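Local coordinates for aromatic-amino-acid:2-oxoglutarate transaminase (Candida albicans, PDB 6HND), which probably transfers amino groups between aromatic amino acids or 2-aminoadipate and 2-oxo acids, with pyridoxal 5'-phosphate as cofactor, at residues B[426-431]-B[441-446]; B[450-455]-B[481-486]; B[456-461]-B[514-519]. One frame throughout, in Å; residues are numbered along the deposited sequence.

How the interactions relate
All three contacts belong to the C-terminal small domain of a fold-type I aminotransferase, and all are partly buried. Interaction 1 pairs two antiparallel strands, so backbone hydrogen bonds dominate it. Interactions 2 and 3 share helix 451-465: its first turns meet residues 481-486 without any hydrogen bond across, while its middle meets helix 499-518 through an aromatic ring and a salt bridge. Ile443 ties the set together, since its side chain packs on Met455 of interaction 2 and on Leu458 and Phe517 of interaction 3. Apolar groups thus fill the space between sheet and helices, and the charged pair of interaction 3, with Lys461 buried, lies beside this packing.

Interaction 1 of 3, residues B[426-431]-B[441-446]; sequences GYVDVI and FKINLP
Asn444 ND2 donates to Gly426 O at 2.8 Å, a nearly straight bond (168° at the hydrogen). Gly426 O lies in the amide plane of Asn444, but the donor stands above the plane of the glycine carbonyl. Glycine suits this place because the Schellman motif that ends the preceding helix needs a positive phi, which glycine takes readily. The backbone of Asn444 adds a second grip, N to Tyr427 O at 2.8 Å, so one asparagine holds two successive carbonyls just beyond the last bridge of the strand pair, Val428 with Ile443.

From there the two strands of a beta hairpin run antiparallel. Asp429 and Lys442 form the hydrogen-bonded pair, with Asp429 N to Lys442 O at 3.1 Å and Lys442 N to Asp429 O at 2.9 Å. Val428 with Ile443 and Val430 with Phe441 are non-hydrogen-bonded pairs whose side chains share the opposite face. On that face Phe441 has CG anti to its backbone N (chi1 -175°), and its ring reaches diagonally to Val428, whose CG1 lies 3.5 Å from Phe441 CZ. Val430 CG1 sits farther off, at the edge of the ring. These branched and aromatic groups suit a face covered by helices 451-465 and 499-518.

The other face is polar. Asp429 OD1 accepts from the N of the next residue, Val430, at 2.7 Å. Lys442 bends at chi3 (-91°), which carries CE to a tight 3.4 Å from Ile431 CD1, while its NZ donates to Phe212 O rather than pairing with Asp429. The chemistry therefore separates by face: apolar contacts bind the hairpin to the helices of the small domain, and backbone bonds with the Asn444 amide hold the edge strand 428-430 in place.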
loop_
_atom_site.group_PDB
_atom_site.type_symbol
_atom_site.label_atom_id
_atom_site.label_comp_id
_atom_site.label_asym_id
_atom_site.label_seq_id
_atom_site.Cartn_x
_atom_site.Cartn_y
_atom_site.Cartn_z
ATOM N N GLY B 426 37.647 28.208 -7.051
ATOM C CA GLY B 426 36.644 28.052 -8.130
ATOM C C GLY B 426 36.515 26.622 -8.656
ATOM O O GLY B 426 35.958 26.455 -9.721
ATOM N N TYR B 427 36.961 25.607 -7.918
ATOM C CA TYR B 427 36.835 24.188 -8.340
ATOM C C TYR B 427 35.381 23.732 -8.144
ATOM O O TYR B 427 34.901 22.845 -8.875
ATOM C CB TYR B 427 37.779 23.262 -7.563
ATOM C CG TYR B 427 39.261 23.546 -7.644
ATOM C CD1 TYR B 427 39.845 24.211 -8.704
ATOM C CD2 TYR B 427 40.094 23.082 -6.642
ATOM C CE1 TYR B 427 41.216 24.430 -8.754
ATOM C CE2 TYR B 427 41.459 23.300 -6.666
ATOM C CZ TYR B 427 42.026 23.970 -7.726
ATOM O OH TYR B 427 43.376 24.169 -7.701
ATOM N N VAL B 428 34.709 24.295 -7.147
ATOM C CA VAL B 428 33.319 23.908 -6.794
ATOM C C VAL B 428 32.491 25.181 -6.649
ATOM O O VAL B 428 33.064 26.261 -6.383
ATOM C CB VAL B 428 33.268 23.042 -5.521
ATOM C CG1 VAL B 428 34.121 21.775 -5.650
ATOM C CG2 VAL B 428 33.648 23.840 -4.278
ATOM N N ASP B 429 31.186 25.049 -6.855
ATOM C CA ASP B 429 30.194 26.120 -6.593
ATOM C C ASP B 429 28.968 25.419 -6.041
ATOM O O ASP B 429 28.943 24.168 -6.092
ATOM C CB ASP B 429 29.867 26.930 -7.850
ATOM C CG ASP B 429 29.353 28.334 -7.561
ATOM O OD1 ASP B 429 29.019 28.613 -6.405
ATOM O OD2 ASP B 429 29.297 29.129 -8.496
ATOM N N VAL B 430 28.024 26.202 -5.534
ATOM C CA VAL B 430 26.769 25.717 -4.916
ATOM C C VAL B 430 25.641 26.592 -5.435
ATOM O O VAL B 430 25.833 27.819 -5.480
ATOM C CB VAL B 430 26.839 25.793 -3.388
ATOM C CG1 VAL B 430 26.353 24.505 -2.776
ATOM C CG2 VAL B 430 28.244 26.093 -2.899
ATOM N N ILE B 431 24.535 25.970 -5.836
ATOM C CA ILE B 431 23.212 26.637 -5.943
ATOM C C ILE B 431 22.638 26.763 -4.526
ATOM O O ILE B 431 22.570 25.733 -3.846
ATOM C CB ILE B 431 22.257 25.867 -6.865
ATOM C CG1 ILE B 431 22.914 25.480 -8.196
ATOM C CG2 ILE B 431 20.987 26.682 -7.070
ATOM C CD1 ILE B 431 23.498 26.656 -8.962
ATOM N N PHE B 441 25.753 20.760 -5.893
ATOM C CA PHE B 441 27.199 21.005 -5.670
ATOM C C PHE B 441 27.890 20.776 -7.006
ATOM O O PHE B 441 28.049 19.604 -7.409
ATOM C CB PHE B 441 27.718 20.078 -4.572
ATOM C CG PHE B 441 29.146 20.296 -4.162
ATOM C CD1 PHE B 441 29.497 21.374 -3.374
ATOM C CD2 PHE B 441 30.128 19.374 -4.491
ATOM C CE1 PHE B 441 30.810 21.551 -2.955
ATOM C CE2 PHE B 441 31.443 19.563 -4.095
ATOM C CZ PHE B 441 31.773 20.632 -3.300
ATOM N N LYS B 442 28.245 21.873 -7.662
ATOM C CA LYS B 442 28.843 21.900 -9.012
ATOM C C LYS B 442 30.347 21.661 -8.913
ATOM O O LYS B 442 30.999 22.149 -7.973
ATOM C CB LYS B 442 28.499 23.228 -9.685
ATOM C CG LYS B 442 27.030 23.364 -10.067
ATOM C CD LYS B 442 26.748 24.439 -11.083
ATOM C CE LYS B 442 26.426 25.766 -10.431
ATOM N NZ LYS B 442 25.685 26.655 -11.355
ATOM N N ILE B 443 30.854 20.888 -9.858
ATOM C CA ILE B 443 32.293 20.605 -10.064
ATOM C C ILE B 443 32.686 21.283 -11.376
ATOM O O ILE B 443 32.188 20.816 -12.441
ATOM C CB ILE B 443 32.521 19.084 -10.130
ATOM C CG1 ILE B 443 31.839 18.336 -8.980
ATOM C CG2 ILE B 443 34.011 18.796 -10.230
ATOM C CD1 ILE B 443 32.182 18.841 -7.591
ATOM N N ASN B 444 33.517 22.326 -11.294
ATOM C CA ASN B 444 34.011 23.122 -12.451
ATOM C C ASN B 444 35.141 22.321 -13.127
ATOM O O ASN B 444 36.306 22.796 -13.177
ATOM C CB ASN B 444 34.323 24.578 -12.047
ATOM C CG ASN B 444 33.089 25.301 -11.506
ATOM O OD1 ASN B 444 31.952 25.024 -11.928
ATOM N ND2 ASN B 444 33.270 26.236 -10.573
ATOM N N LEU B 445 34.798 21.169 -13.709
ATOM C CA LEU B 445 35.746 20.430 -14.588
ATOM C C LEU B 445 36.054 21.308 -15.796
ATOM O O LEU B 445 35.188 22.040 -16.252
ATOM C CB LEU B 445 35.154 19.086 -15.035
ATOM C CG LEU B 445 34.845 18.110 -13.912
ATOM C CD1 LEU B 445 33.997 16.972 -14.416
ATOM C CD2 LEU B 445 36.108 17.601 -13.273
ATOM N N PRO B 446 37.279 21.256 -16.364
ATOM C CA PRO B 446 37.520 21.815 -17.695
ATOM C C PRO B 446 36.473 21.311 -18.702
ATOM O O PRO B 446 36.106 20.151 -18.686
ATOM C CB PRO B 446 38.932 21.352 -18.081
ATOM C CG PRO B 446 39.602 20.980 -16.767
ATOM C CD PRO B 446 38.488 20.678 -15.764
#

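Interaction 2 of 3, residues B[450-455]-B[481-486]; sequences DVLQKM and FSKDRS
Asp450 is the N-cap of helix 451-465, and the next residue, Val451, already meets Lys483 across the contact. The capping bond runs from Gln453 N to Asp450 OD1 at 3.1 Å and reaches the carboxylate from above its plane. A short acidic side chain suits the position because it can accept from an N-H of the first turn, which has no carbonyl of a preceding turn to serve it.

Val451 has CG1 anti to its backbone N (chi1 170°), and this methyl rests 3.3 Å from Lys483 O. That oxygen already accepts from Ser486 N, so the methyl packs against a carbonyl engaged in its own turn. The same CG1 also approaches Ser486 CB. Leu452 crosses the lysine chain at about a right angle, placing CD1 3.7 Å from Lys483 CG; the aliphatic part of a long basic side chain thus serves as an apolar surface. One turn beyond Val451, Met455 is bent at both chi2 and chi3. Its terminal CE lies 3.9 Å from Ser486 O, and a flexible thioether suits such a buried, irregular place. Leu452 and Met455 also touch Tyr473.

No hydrogen bond links the two segments. Residues 481-486 are held instead by their own turns and by Glu188, just after strand 183-187 of the central sheet, which receives Ser482 OG and forms a salt bridge with Arg485 NH2. Ser482 O takes two donors from opposite faces of its plane: Arg485 N, and Ser486 OG at 2.9 Å.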
loop_
_atom_site.group_PDB
_atom_site.type_symbol
_atom_site.label_atom_id
_atom_site.label_comp_id
_atom_site.label_asym_id
_atom_site.label_seq_id
_atom_site.Cartn_x
_atom_site.Cartn_y
_atom_site.Cartn_z
ATOM N N ASP B 450 36.105 14.415 -20.228
ATOM C CA ASP B 450 34.976 13.458 -20.179
ATOM C C ASP B 450 34.273 13.640 -18.821
ATOM O O ASP B 450 34.891 13.330 -17.777
ATOM C CB ASP B 450 35.507 12.040 -20.420
ATOM C CG ASP B 450 34.422 10.978 -20.572
ATOM O OD1 ASP B 450 33.405 11.055 -19.840
ATOM O OD2 ASP B 450 34.616 10.066 -21.411
ATOM N N VAL B 451 33.049 14.166 -18.833
ATOM C CA VAL B 451 32.279 14.516 -17.596
ATOM C C VAL B 451 32.005 13.258 -16.756
ATOM O O VAL B 451 32.380 13.256 -15.564
ATOM C CB VAL B 451 30.960 15.253 -17.912
ATOM C CG1 VAL B 451 30.091 15.363 -16.670
ATOM C CG2 VAL B 451 31.219 16.637 -18.494
ATOM N N LEU B 452 31.329 12.264 -17.336
ATOM C CA LEU B 452 30.983 10.985 -16.656
ATOM C C LEU B 452 32.249 10.331 -16.092
ATOM O O LEU B 452 32.244 9.942 -14.911
ATOM C CB LEU B 452 30.299 10.047 -17.651
ATOM C CG LEU B 452 28.930 10.505 -18.144
ATOM C CD1 LEU B 452 28.291 9.423 -19.007
ATOM C CD2 LEU B 452 28.030 10.859 -16.973
ATOM N N GLN B 453 33.298 10.227 -16.897
ATOM C CA GLN B 453 34.529 9.520 -16.490
ATOM C C GLN B 453 35.148 10.230 -15.275
ATOM O O GLN B 453 35.492 9.539 -14.308
ATOM C CB GLN B 453 35.489 9.433 -17.672
ATOM C CG GLN B 453 36.762 8.670 -17.348
ATOM C CD GLN B 453 37.900 9.038 -18.269
ATOM O OE1 GLN B 453 38.372 10.185 -18.295
ATOM N NE2 GLN B 453 38.350 8.045 -19.029
ATOM N N LYS B 454 35.296 11.558 -15.300
ATOM C CA LYS B 454 35.981 12.301 -14.200
ATOM C C LYS B 454 35.080 12.359 -12.967
ATOM O O LYS B 454 35.604 12.351 -11.823
ATOM C CB LYS B 454 36.362 13.723 -14.619
ATOM C CG LYS B 454 37.470 13.823 -15.659
ATOM C CD LYS B 454 38.660 12.939 -15.340
ATOM C CE LYS B 454 39.914 13.368 -16.064
ATOM N NZ LYS B 454 41.039 12.478 -15.723
ATOM N N MET B 455 33.773 12.472 -13.178
ATOM C CA MET B 455 32.817 12.530 -12.043
ATOM C C MET B 455 32.854 11.181 -11.311
ATOM O O MET B 455 32.849 11.211 -10.078
ATOM C CB MET B 455 31.399 12.894 -12.510
ATOM C CG MET B 455 31.249 14.374 -12.919
ATOM S SD MET B 455 31.546 15.562 -11.558
ATOM C CE MET B 455 30.205 15.110 -10.459
ATOM N N PHE B 481 21.789 12.394 -23.123
ATOM C CA PHE B 481 21.172 13.729 -23.259
ATOM C C PHE B 481 21.781 14.712 -22.255
ATOM O O PHE B 481 22.061 15.841 -22.662
ATOM C CB PHE B 481 19.675 13.637 -23.009
ATOM C CG PHE B 481 18.928 14.919 -23.262
ATOM C CD1 PHE B 481 18.555 15.278 -24.553
ATOM C CD2 PHE B 481 18.561 15.734 -22.201
ATOM C CE1 PHE B 481 17.830 16.444 -24.776
ATOM C CE2 PHE B 481 17.807 16.877 -22.425
ATOM C CZ PHE B 481 17.447 17.235 -23.712
ATOM N N SER B 482 21.936 14.298 -20.993
ATOM C CA SER B 482 22.233 15.180 -19.839
ATOM C C SER B 482 23.720 15.160 -19.428
ATOM O O SER B 482 24.087 15.896 -18.519
ATOM C CB SER B 482 21.327 14.785 -18.722
ATOM O OG SER B 482 19.988 14.903 -19.147
ATOM N N LYS B 483 24.539 14.362 -20.091
ATOM C CA LYS B 483 26.001 14.171 -19.869
ATOM C C LYS B 483 26.662 15.498 -19.488
ATOM O O LYS B 483 27.346 15.555 -18.435
ATOM C CB LYS B 483 26.643 13.647 -21.168
ATOM C CG LYS B 483 27.601 12.477 -21.039
ATOM C CD LYS B 483 28.582 12.332 -22.205
ATOM C CE LYS B 483 27.929 12.299 -23.573
ATOM N NZ LYS B 483 28.040 13.603 -24.268
ATOM N N ASP B 484 26.509 16.510 -20.346
ATOM C CA ASP B 484 27.267 17.788 -20.245
ATOM C C ASP B 484 26.849 18.597 -19.013
ATOM O O ASP B 484 27.628 19.443 -18.644
ATOM C CB ASP B 484 27.104 18.655 -21.488
ATOM C CG ASP B 484 27.821 18.086 -22.697
ATOM O OD1 ASP B 484 28.840 17.367 -22.502
ATOM O OD2 ASP B 484 27.345 18.361 -23.818
ATOM N N ARG B 485 25.684 18.348 -18.405
ATOM C CA ARG B 485 25.219 19.074 -17.193
ATOM C C ARG B 485 25.276 18.166 -15.960
ATOM O O ARG B 485 24.742 18.561 -14.889
ATOM C CB ARG B 485 23.836 19.648 -17.493
ATOM C CG ARG B 485 23.890 20.706 -18.580
ATOM C CD ARG B 485 22.536 21.248 -18.932
ATOM N NE ARG B 485 21.730 20.212 -19.539
ATOM C CZ ARG B 485 21.905 19.704 -20.748
ATOM N NH1 ARG B 485 22.885 20.127 -21.531
ATOM N NH2 ARG B 485 21.098 18.746 -21.170
ATOM N N SER B 486 25.950 17.020 -16.075
ATOM C CA SER B 486 26.000 15.957 -15.038
ATOM C C SER B 486 27.146 16.225 -14.071
ATOM O O SER B 486 27.339 15.388 -13.160
ATOM C CB SER B 486 26.139 14.603 -15.656
ATOM O OG SER B 486 24.928 14.241 -16.286
#

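Interaction 3 of 3, residues B[456-461]-B[514-519]; sequences KLLLWK and YEFFSN
Lys461 NZ and Glu515 form a salt bridge, the lysine chain crossing the glutamate at about a right angle. The modelled 2.5 Å from NZ to Glu515 OE1 is very short, and the place of OE1 is doubtful, as is its bond from Asn519 ND2. Both polar ends have further partners: Lys461 NZ donates to Phe523 O and lies in cation-pi contact with the Phe523 ring, and Glu515 OE2 is bonded to Tyr465 OH.

Beside these polar groups, the segments 456-461 of helix 451-465 and 514-518 of helix 499-518 have axes 10.3 Å apart at closest approach, with their directions 130° from each other. They belong to the helical layer that covers one face of the antiparallel sheet in the C-terminal small domain.

Phe516 fills the gap between them. With CG anti to its backbone N (chi1 171°), its side chain meets Leu458 at about a right angle. Leu458 CB stands over the centre of the ring, 4.0 Å from the centroid and only 8° off the normal, a CH-pi contact. Leu458 CD1 comes to 3.6 Å from Phe516 CG, so the leucine spans the ring from its centre to its root. Leu457 adds CB at 4.1 Å from Phe516 CE1, approaching obliquely. A flat ring suits this slot because a branched side chain can lie flush upon it. Leu458 also packs on Ile443 and Phe489 of the sheet, whereas Trp460 turns to the second subunit, where its NE1 bonds to Asp26 of that subunit.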
loop_
_atom_site.group_PDB
_atom_site.type_symbol
_atom_site.label_atom_id
_atom_site.label_comp_id
_atom_site.label_asym_id
_atom_site.label_seq_id
_atom_site.Cartn_x
_atom_site.Cartn_y
_atom_site.Cartn_z
ATOM N N LYS B 456 32.972 10.053 -12.024
ATOM C CA LYS B 456 33.053 8.695 -11.391
ATOM C C LYS B 456 34.357 8.574 -10.596
ATOM O O LYS B 456 34.319 8.087 -9.471
ATOM C CB LYS B 456 32.944 7.561 -12.412
ATOM C CG LYS B 456 31.556 7.349 -12.981
ATOM C CD LYS B 456 31.553 6.585 -14.299
ATOM C CE LYS B 456 30.173 6.523 -14.929
ATOM N NZ LYS B 456 30.229 5.957 -16.300
ATOM N N LEU B 457 35.460 9.046 -11.163
ATOM C CA LEU B 457 36.791 9.029 -10.519
ATOM C C LEU B 457 36.732 9.885 -9.249
ATOM O O LEU B 457 37.209 9.415 -8.204
ATOM C CB LEU B 457 37.817 9.552 -11.531
ATOM C CG LEU B 457 39.244 9.050 -11.334
ATOM C CD1 LEU B 457 39.281 7.532 -11.307
ATOM C CD2 LEU B 457 40.163 9.601 -12.409
ATOM N N LEU B 458 36.084 11.058 -9.327
ATOM C CA LEU B 458 35.920 11.992 -8.181
ATOM C C LEU B 458 35.039 11.333 -7.117
ATOM O O LEU B 458 35.317 11.516 -5.907
ATOM C CB LEU B 458 35.332 13.313 -8.687
ATOM C CG LEU B 458 35.085 14.390 -7.637
ATOM C CD1 LEU B 458 36.303 14.600 -6.749
ATOM C CD2 LEU B 458 34.674 15.706 -8.301
ATOM N N LEU B 459 34.029 10.562 -7.532
ATOM C CA LEU B 459 33.129 9.880 -6.566
ATOM C C LEU B 459 33.966 8.911 -5.715
ATOM O O LEU B 459 33.860 8.977 -4.470
ATOM C CB LEU B 459 32.001 9.154 -7.303
ATOM C CG LEU B 459 30.911 8.570 -6.395
ATOM C CD1 LEU B 459 30.211 9.663 -5.593
ATOM C CD2 LEU B 459 29.896 7.752 -7.199
ATOM N N TRP B 460 34.800 8.071 -6.344
ATOM C CA TRP B 460 35.712 7.163 -5.602
ATOM C C TRP B 460 36.518 7.973 -4.573
ATOM O O TRP B 460 36.613 7.517 -3.430
ATOM C CB TRP B 460 36.636 6.399 -6.546
ATOM C CG TRP B 460 35.951 5.329 -7.324
ATOM C CD1 TRP B 460 35.769 5.276 -8.678
ATOM C CD2 TRP B 460 35.354 4.143 -6.781
ATOM N NE1 TRP B 460 35.110 4.125 -9.010
ATOM C CE2 TRP B 460 34.834 3.417 -7.870
ATOM C CE3 TRP B 460 35.208 3.630 -5.489
ATOM C CZ2 TRP B 460 34.172 2.204 -7.694
ATOM C CZ3 TRP B 460 34.544 2.438 -5.316
ATOM C CH2 TRP B 460 34.034 1.736 -6.406
ATOM N N LYS B 461 37.037 9.147 -4.951
ATOM C CA LYS B 461 37.827 10.036 -4.053
ATOM C C LYS B 461 37.011 10.476 -2.820
ATOM O O LYS B 461 37.556 10.459 -1.693
ATOM C CB LYS B 461 38.306 11.270 -4.821
ATOM C CG LYS B 461 39.473 11.986 -4.171
ATOM C CD LYS B 461 40.612 11.034 -3.839
ATOM C CE LYS B 461 41.952 11.709 -3.774
ATOM N NZ LYS B 461 42.969 10.764 -3.275
ATOM N N TYR B 514 39.399 19.248 -3.714
ATOM C CA TYR B 514 40.699 19.963 -3.705
ATOM C C TYR B 514 41.830 19.010 -4.105
ATOM O O TYR B 514 42.585 19.348 -5.033
ATOM C CB TYR B 514 41.039 20.557 -2.339
ATOM C CG TYR B 514 42.300 21.383 -2.408
ATOM C CD1 TYR B 514 42.275 22.631 -3.005
ATOM C CD2 TYR B 514 43.522 20.897 -1.961
ATOM C CE1 TYR B 514 43.423 23.393 -3.130
ATOM C CE2 TYR B 514 44.685 21.650 -2.079
ATOM C CZ TYR B 514 44.637 22.905 -2.669
ATOM O OH TYR B 514 45.744 23.691 -2.827
ATOM N N GLU B 515 41.952 17.863 -3.432
ATOM C CA GLU B 515 43.035 16.900 -3.738
ATOM C C GLU B 515 42.861 16.447 -5.180
ATOM O O GLU B 515 43.866 16.365 -5.902
ATOM C CB GLU B 515 43.055 15.700 -2.795
ATOM C CG GLU B 515 44.402 14.968 -2.787
ATOM C CD GLU B 515 44.326 13.478 -2.460
ATOM O OE1 GLU B 515 44.596 12.642 -3.377
ATOM O OE2 GLU B 515 43.979 13.141 -1.298
ATOM N N PHE B 516 41.631 16.184 -5.602
ATOM C CA PHE B 516 41.362 15.587 -6.936
ATOM C C PHE B 516 41.854 16.564 -8.007
ATOM O O PHE B 516 42.555 16.116 -8.953
ATOM C CB PHE B 516 39.890 15.198 -7.063
ATOM C CG PHE B 516 39.463 14.778 -8.442
ATOM C CD1 PHE B 516 39.702 13.495 -8.896
ATOM C CD2 PHE B 516 38.770 15.645 -9.254
ATOM C CE1 PHE B 516 39.297 13.103 -10.160
ATOM C CE2 PHE B 516 38.361 15.257 -10.516
ATOM C CZ PHE B 516 38.631 13.989 -10.973
ATOM N N PHE B 517 41.547 17.855 -7.839
ATOM C CA PHE B 517 41.989 18.957 -8.739
ATOM C C PHE B 517 43.519 19.142 -8.678
ATOM O O PHE B 517 44.158 19.216 -9.760
ATOM C CB PHE B 517 41.210 20.240 -8.436
ATOM C CG PHE B 517 39.955 20.406 -9.269
ATOM C CD1 PHE B 517 38.807 19.672 -8.984
ATOM C CD2 PHE B 517 39.943 21.257 -10.368
ATOM C CE1 PHE B 517 37.664 19.823 -9.748
ATOM C CE2 PHE B 517 38.806 21.397 -11.141
ATOM C CZ PHE B 517 37.667 20.683 -10.824
ATOM N N SER B 518 44.103 19.165 -7.476
ATOM C CA SER B 518 45.573 19.257 -7.243
ATOM C C SER B 518 46.292 18.102 -7.964
ATOM O O SER B 518 47.382 18.345 -8.519
ATOM C CB SER B 518 45.905 19.272 -5.772
ATOM O OG SER B 518 45.124 20.252 -5.086
ATOM N N ASN B 519 45.679 16.911 -7.988
ATOM C CA ASN B 519 46.216 15.690 -8.642
ATOM C C ASN B 519 46.075 15.747 -10.173
ATOM O O ASN B 519 46.466 14.752 -10.810
ATOM C CB ASN B 519 45.526 14.425 -8.124
ATOM C CG ASN B 519 45.772 14.166 -6.657
ATOM O OD1 ASN B 519 46.560 14.859 -6.022
ATOM N ND2 ASN B 519 45.075 13.189 -6.105
#